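Enterochelin esterase (Salmonella enterica subsp. enterica serovar Typhimurium, PDB 3MGA) probably hydrolyses the ester bonds of the siderophore enterobactin (enterochelin) in its ferric complex, which helps release the bound iron inside the cell. Local coordinates at residues L260-Q263 / Q264-P268; L347-G350 / V351-I355; Q361-Y364 / A365-T369. All coordinates share one frame; numbering follows the deposited sequence.

Overall arrangement
All three contacts are local and follow one another along the esterase domain, so none nests in or crosses another. Contact 1 comes first, inside helix 256-273, which packs on strands 174-180, 236-240 and 204-207 of the mixed central sheet. Contact 2 is reached much later, where strand 344-350 ends and a tight turn leads into helix 354-367. Contact 3 closes that same helix and turns the chain toward strand 373-379. Contacts 2 and 3 therefore sit at the two ends of helix 354-367, the middle element of one beta-alpha-beta unit, their centres about 15 Å apart, and they touch where Leu-347 packs on Leu-363 and Tyr-364. Contact 1 stands apart, its centre about 31 Å from that of contact 2.

Contact 1: residues L260-Q263 / Q264-P268; sequences LAVQ and QELLP
With CG1 of Val-262 set anti to the backbone N (chi1 161°) and CG of Leu-267 turned beside its own backbone N (chi1 -65°), the two side chains converge five residues apart. Val-262 CG1 lies 4.2 Å from Leu-267 CG, and the two chains pass at a slant. The same valine methyl comes almost as near to CD2 of Leu-266. Both leucines are buried with it: Val-262 meets Trp-178, Ile-206 and Ile-240, and Leu-267 meets Leu-204 of the central sheet. The spacing reflects a pi-type turn, a local widening in helix 256-273. Here Leu-267 N reaches past the usual partner to Val-262 O at 2.8 Å, in a nearly straight bond that runs along the C=O axis. Ala-261 O marks the transition: it takes Glu-265 N at 2.9 Å, four residues on, and more weakly Leu-266 N at 3.3 Å, five residues on. Pro-268 follows with no N-H to donate, and its CD rests 3.3 Å from Gln-263 O, so the helix kinks there. On the side facing strand 174-180, Glu-265 runs out in an extended chain past Ala-261, whose CB lies 3.4 Å from Glu-265 OE1. The carboxylate is held by Ser-180 OG and the backbone N of Arg-182, which tie the helix to the end of that strand. Gln-264 reaches back along the carbonyl of Leu-260, and its OE1 is taken up by the guanidinium of Arg-182.

Contact 2: residues L347-G350 / V351-I355; sequences LEAG and VREPI
Glu-353, the N-cap residue of helix 354-367, folds back over Gly-350 from the far end of a type I turn. Its CB only skirts the glycine carbonyl. The first torsion (chi1 48°) puts CG between the backbone N and the carbonyl carbon, a cramped setting that brings CG to 3.0 Å from Gly-350 O. From there the chain is extended, and CD arrives 3.8 Å from Gly-350 N. At the tip, OE1 accepts Gly-350 N at 2.9 Å in an almost straight bond (169°), using the lone pair that points away from OE2. The turn is closed in the other direction by a weak bond of 3.3 Å from Glu-353 N to Gly-350 O, so the two residues hold each other at both ends. OE1 has a second partner in Ser-313 OG, while OE2 meets ND1 of His-383. One oxygen is thereby anchored to the end of strand 344-350 and the other turned to a histidine. That arrangement is consistent with the acid of an alpha/beta-hydrolase catalytic triad, in which Glu-353 would orient His-383 toward the probable nucleophile Ser-289.

Contact 3: residues Q361-Y364 / A365-T369; sequences QALY and AQLNT
Asn-368 N donates to Tyr-364 O at 2.9 Å, the shortest bond in this last turn of helix 354-367. The bond is bent (142° at the hydrogen); Asn-368 is the first residue to leave helical phi/psi. CB of the asparagine crowds the same carbonyl oxygen at 3.0 Å, and Leu-367 CD1 approaches it at 3.6 Å. Four residues apart, Tyr-364 and Asn-368 both carry CG anti to the backbone N, with a chi1 close to 180°, and the two side chains run side by side in the same direction. Asn-368 CB sits over one ring face, off centre, in a CH-pi contact of 4.2 Å to the Tyr-364 ring centroid. The side-chain amide plane is turned 30° from that of the ring, and Asn-368 ND2 comes 3.7 Å from CE2 of the tyrosine. Trp-376 of the neighbouring strand meets the same aromatic ring at a steep tilt. On the buried flank, Leu-363 and Leu-367 cross, CD1 of the first to CD2 of the second at 4.2 Å; the former also packs against helix 328-335 and the latter against Ile-374. Between them, Leu-367 N bonds almost straight to Leu-363 O. Asn-368 then centres an inverse gamma turn, which starts the chain on its way to strand 373-379. It is the helix-to-strand return of a beta-alpha-beta unit, the repeating element of the alpha/beta-hydrolase fold.

Contact 1: residues L260-Q263 / Q264-P268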
loop_
_atom_site.group_PDB
_atom_site.type_symbol
_atom_site.label_atom_id
_atom_site.label_comp_id
_atom_site.label_asym_id
_atom_site.label_seq_id
_atom_site.Cartn_x
_atom_site.Cartn_y
_atom_site.Cartn_z
ATOM N N LEU A 260 22.744 5.355 4.824
ATOM C CA LEU A 260 23.925 5.777 5.568
ATOM C C LEU A 260 23.496 6.932 6.465
ATOM O O LEU A 260 23.786 6.939 7.650
ATOM C CB LEU A 260 25.056 6.229 4.644
ATOM C CG LEU A 260 25.844 5.161 3.890
ATOM C CD1 LEU A 260 26.744 5.802 2.863
ATOM C CD2 LEU A 260 26.657 4.274 4.860
ATOM N N ALA A 261 22.787 7.895 5.879
ATOM C CA ALA A 261 22.302 9.068 6.594
ATOM C C ALA A 261 21.396 8.710 7.769
ATOM O O ALA A 261 21.501 9.313 8.839
ATOM C CB ALA A 261 21.555 9.994 5.625
ATOM N N VAL A 262 20.488 7.751 7.560
ATOM C CA VAL A 262 19.577 7.307 8.610
ATOM C C VAL A 262 20.334 6.747 9.822
ATOM O O VAL A 262 19.972 7.010 10.974
ATOM C CB VAL A 262 18.585 6.243 8.078
ATOM C CG1 VAL A 262 17.959 5.445 9.213
ATOM C CG2 VAL A 262 17.520 6.896 7.187
ATOM N N GLN A 263 21.402 6.005 9.567
ATOM C CA GLN A 263 22.173 5.397 10.652
ATOM C C GLN A 263 23.109 6.368 11.384
ATOM O O GLN A 263 23.199 6.334 12.616
ATOM C CB GLN A 263 22.986 4.229 10.109
ATOM C CG GLN A 263 22.136 3.171 9.452
ATOM C CD GLN A 263 22.959 2.078 8.831
ATOM O OE1 GLN A 263 23.733 1.405 9.513
ATOM N NE2 GLN A 263 22.773 1.865 7.531
ATOM N N GLN A 264 23.787 7.228 10.624
ATOM C CA GLN A 264 24.764 8.181 11.171
ATOM C C GLN A 264 24.174 9.480 11.733
ATOM O O GLN A 264 24.745 10.091 12.641
ATOM C CB GLN A 264 25.774 8.551 10.074
ATOM C CG GLN A 264 26.580 7.373 9.520
ATOM C CD GLN A 264 27.400 7.752 8.294
ATOM O OE1 GLN A 264 27.074 8.709 7.584
ATOM N NE2 GLN A 264 28.449 6.984 8.024
ATOM N N GLU A 265 23.035 9.890 11.194
ATOM C CA GLU A 265 22.400 11.139 11.588
ATOM C C GLU A 265 21.075 10.965 12.342
ATOM O O GLU A 265 20.917 11.505 13.435
ATOM C CB GLU A 265 22.120 11.966 10.328
ATOM C CG GLU A 265 23.334 12.227 9.428
ATOM C CD GLU A 265 22.939 12.747 8.046
ATOM O OE1 GLU A 265 21.734 12.700 7.703
ATOM O OE2 GLU A 265 23.832 13.185 7.294
ATOM N N LEU A 266 20.139 10.210 11.760
ATOM C CA LEU A 266 18.796 10.050 12.332
ATOM C C LEU A 266 18.688 9.185 13.590
ATOM O O LEU A 266 18.182 9.649 14.612
ATOM C CB LEU A 266 17.823 9.521 11.266
ATOM C CG LEU A 266 16.363 9.366 11.697
ATOM C CD1 LEU A 266 15.791 10.710 12.140
ATOM C CD2 LEU A 266 15.519 8.754 10.585
ATOM N N LEU A 267 19.148 7.938 13.516
ATOM C CA LEU A 267 19.062 7.018 14.656
ATOM C C LEU A 267 19.677 7.534 15.953
ATOM O O LEU A 267 19.133 7.266 17.029
ATOM C CB LEU A 267 19.643 5.636 14.314
ATOM C CG LEU A 267 18.897 4.827 13.240
ATOM C CD1 LEU A 267 19.369 3.374 13.265
ATOM C CD2 LEU A 267 17.401 4.872 13.453
ATOM N N PRO A 268 20.815 8.249 15.872
ATOM C CA PRO A 268 21.389 8.773 17.122
ATOM C C PRO A 268 20.511 9.886 17.705
ATOM O O PRO A 268 20.410 10.028 18.919
ATOM C CB PRO A 268 22.769 9.291 16.695
ATOM C CG PRO A 268 23.082 8.534 15.451
ATOM C CD PRO A 268 21.754 8.391 14.750
#

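Contact 2: residues L347-G350 / V351-I355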
loop_
_atom_site.group_PDB
_atom_site.type_symbol
_atom_site.label_atom_id
_atom_site.label_comp_id
_atom_site.label_asym_id
_atom_site.label_seq_id
_atom_site.Cartn_x
_atom_site.Cartn_y
_atom_site.Cartn_z
ATOM N N LEU A 347 7.890 -11.038 2.666
ATOM C CA LEU A 347 7.835 -10.603 1.295
ATOM C C LEU A 347 6.391 -10.756 0.848
ATOM O O LEU A 347 5.885 -11.864 0.687
ATOM C CB LEU A 347 8.815 -11.449 0.477
ATOM C CG LEU A 347 9.313 -10.934 -0.868
ATOM C CD1 LEU A 347 9.946 -9.560 -0.719
ATOM C CD2 LEU A 347 10.310 -11.928 -1.450
ATOM N N GLU A 348 5.713 -9.619 0.717
ATOM C CA GLU A 348 4.314 -9.587 0.334
ATOM C C GLU A 348 4.104 -8.949 -1.028
ATOM O O GLU A 348 4.808 -8.007 -1.404
ATOM C CB GLU A 348 3.512 -8.828 1.386
ATOM C CG GLU A 348 2.106 -8.441 0.943
ATOM C CD GLU A 348 1.425 -7.540 1.936
ATOM O OE1 GLU A 348 1.406 -7.900 3.137
ATOM O OE2 GLU A 348 0.891 -6.483 1.514
ATOM N N ALA A 349 3.117 -9.471 -1.749
ATOM C CA ALA A 349 2.747 -8.984 -3.076
ATOM C C ALA A 349 1.360 -9.512 -3.420
ATOM O O ALA A 349 0.986 -10.609 -2.998
ATOM C CB ALA A 349 3.753 -9.427 -4.105
ATOM N N GLY A 350 0.594 -8.726 -4.168
ATOM C CA GLY A 350 -0.763 -9.103 -4.535
ATOM C C GLY A 350 -0.864 -9.721 -5.917
ATOM O O GLY A 350 -0.079 -9.398 -6.800
ATOM N N VAL A 351 -1.846 -10.608 -6.094
ATOM C CA VAL A 351 -2.079 -11.283 -7.367
ATOM C C VAL A 351 -2.693 -10.328 -8.398
ATOM O O VAL A 351 -2.744 -10.649 -9.590
ATOM C CB VAL A 351 -2.971 -12.547 -7.202
ATOM C CG1 VAL A 351 -2.255 -13.599 -6.382
ATOM C CG2 VAL A 351 -4.339 -12.206 -6.574
ATOM N N ARG A 352 -3.159 -9.163 -7.935
ATOM C CA ARG A 352 -3.737 -8.141 -8.808
ATOM C C ARG A 352 -2.678 -7.120 -9.279
ATOM O O ARG A 352 -3.016 -6.034 -9.737
ATOM C CB ARG A 352 -4.869 -7.396 -8.106
ATOM C CG ARG A 352 -6.083 -8.230 -7.712
ATOM C CD ARG A 352 -6.820 -8.707 -8.917
ATOM N NE ARG A 352 -8.189 -9.131 -8.629
ATOM C CZ ARG A 352 -9.059 -9.506 -9.568
ATOM N NH1 ARG A 352 -8.696 -9.516 -10.845
ATOM N NH2 ARG A 352 -10.291 -9.874 -9.236
ATOM N N GLU A 353 -1.403 -7.458 -9.127
ATOM C CA GLU A 353 -0.297 -6.618 -9.610
ATOM C C GLU A 353 0.719 -7.592 -10.192
ATOM O O GLU A 353 1.790 -7.795 -9.611
ATOM C CB GLU A 353 0.293 -5.738 -8.500
ATOM C CG GLU A 353 0.602 -6.470 -7.185
ATOM C CD GLU A 353 1.210 -5.581 -6.116
ATOM O OE1 GLU A 353 1.334 -6.057 -4.969
ATOM O OE2 GLU A 353 1.554 -4.411 -6.403
ATOM N N PRO A 354 0.361 -8.221 -11.340
ATOM C CA PRO A 354 1.135 -9.242 -12.054
ATOM C C PRO A 354 2.619 -8.972 -12.167
ATOM O O PRO A 354 3.423 -9.818 -11.780
ATOM C CB PRO A 354 0.505 -9.254 -13.453
ATOM C CG PRO A 354 -0.876 -8.857 -13.245
ATOM C CD PRO A 354 -0.918 -7.956 -12.025
ATOM N N ILE A 355 2.977 -7.807 -12.696
ATOM C CA ILE A 355 4.376 -7.465 -12.879
ATOM C C ILE A 355 5.095 -7.540 -11.539
ATOM O O ILE A 355 6.095 -8.247 -11.401
ATOM C CB ILE A 355 4.556 -6.072 -13.525
ATOM C CG1 ILE A 355 3.968 -6.065 -14.944
ATOM C CG2 ILE A 355 6.028 -5.698 -13.594
ATOM C CD1 ILE A 355 4.168 -4.754 -15.704
#

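Contact 3: residues Q361-Y364 / A365-T369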
loop_
_atom_site.group_PDB
_atom_site.type_symbol
_atom_site.label_atom_id
_atom_site.label_comp_id
_atom_site.label_asym_id
_atom_site.label_seq_id
_atom_site.Cartn_x
_atom_site.Cartn_y
_atom_site.Cartn_z
ATOM N N GLN A 361 8.162 -13.171 -6.907
ATOM C CA GLN A 361 8.349 -14.627 -6.946
ATOM C C GLN A 361 9.784 -14.960 -7.311
ATOM O O GLN A 361 10.414 -15.810 -6.679
ATOM C CB GLN A 361 7.418 -15.287 -7.962
ATOM C CG GLN A 361 5.972 -15.345 -7.534
ATOM C CD GLN A 361 5.103 -16.042 -8.561
ATOM O OE1 GLN A 361 5.239 -15.810 -9.759
ATOM N NE2 GLN A 361 4.184 -16.885 -8.091
ATOM N N ALA A 362 10.291 -14.297 -8.343
ATOM C CA ALA A 362 11.668 -14.502 -8.791
ATOM C C ALA A 362 12.622 -14.113 -7.672
ATOM O O ALA A 362 13.623 -14.793 -7.440
ATOM C CB ALA A 362 11.957 -13.689 -10.043
ATOM N N LEU A 363 12.310 -13.020 -6.975
ATOM C CA LEU A 363 13.150 -12.576 -5.870
ATOM C C LEU A 363 13.170 -13.643 -4.789
ATOM O O LEU A 363 14.224 -13.957 -4.250
ATOM C CB LEU A 363 12.665 -11.247 -5.286
ATOM C CG LEU A 363 13.462 -10.758 -4.069
ATOM C CD1 LEU A 363 14.960 -10.708 -4.383
ATOM C CD2 LEU A 363 12.967 -9.420 -3.604
ATOM N N TYR A 364 11.997 -14.202 -4.489
ATOM C CA TYR A 364 11.873 -15.244 -3.470
ATOM C C TYR A 364 12.716 -16.474 -3.804
ATOM O O TYR A 364 13.445 -16.978 -2.953
ATOM C CB TYR A 364 10.411 -15.662 -3.288
ATOM C CG TYR A 364 10.249 -16.774 -2.278
ATOM C CD1 TYR A 364 10.070 -16.494 -0.926
ATOM C CD2 TYR A 364 10.309 -18.112 -2.672
ATOM C CE1 TYR A 364 9.936 -17.512 0.009
ATOM C CE2 TYR A 364 10.181 -19.140 -1.747
ATOM C CZ TYR A 364 9.991 -18.831 -0.404
ATOM O OH TYR A 364 9.859 -19.847 0.518
ATOM N N ALA A 365 12.612 -16.955 -5.038
ATOM C CA ALA A 365 13.374 -18.131 -5.467
ATOM C C ALA A 365 14.877 -17.906 -5.316
ATOM O O ALA A 365 15.591 -18.784 -4.850
ATOM C CB ALA A 365 13.033 -18.491 -6.902
ATOM N N GLN A 366 15.339 -16.718 -5.698
ATOM C CA GLN A 366 16.758 -16.358 -5.623
ATOM C C GLN A 366 17.350 -16.410 -4.218
ATOM O O GLN A 366 18.321 -17.128 -3.971
ATOM C CB GLN A 366 16.975 -14.949 -6.194
ATOM C CG GLN A 366 16.822 -14.841 -7.712
ATOM C CD GLN A 366 17.947 -15.525 -8.476
ATOM O OE1 GLN A 366 18.982 -15.880 -7.906
ATOM N NE2 GLN A 366 17.755 -15.695 -9.778
ATOM N N LEU A 367 16.768 -15.648 -3.303
ATOM C CA LEU A 367 17.287 -15.580 -1.937
ATOM C C LEU A 367 16.885 -16.742 -1.021
ATOM O O LEU A 367 17.555 -16.984 -0.013
ATOM C CB LEU A 367 16.923 -14.234 -1.291
ATOM C CG LEU A 367 15.456 -13.829 -1.194
ATOM C CD1 LEU A 367 14.668 -14.831 -0.377
ATOM C CD2 LEU A 367 15.345 -12.436 -0.588
ATOM N N ASN A 368 15.824 -17.471 -1.372
ATOM C CA ASN A 368 15.371 -18.590 -0.539
ATOM C C ASN A 368 16.416 -19.691 -0.337
ATOM O O ASN A 368 16.488 -20.658 -1.100
ATOM C CB ASN A 368 14.087 -19.227 -1.078
ATOM C CG ASN A 368 13.607 -20.388 -0.209
ATOM O OD1 ASN A 368 13.756 -20.364 1.016
ATOM N ND2 ASN A 368 13.022 -21.401 -0.839
ATOM N N THR A 369 17.232 -19.518 0.696
ATOM C CA THR A 369 18.229 -20.506 1.074
ATOM C C THR A 369 17.928 -20.834 2.535
ATOM O O THR A 369 16.943 -20.348 3.096
ATOM C CB THR A 369 19.679 -20.000 0.879
ATOM O OG1 THR A 369 19.919 -18.855 1.707
ATOM C CG2 THR A 369 19.922 -19.635 -0.579
#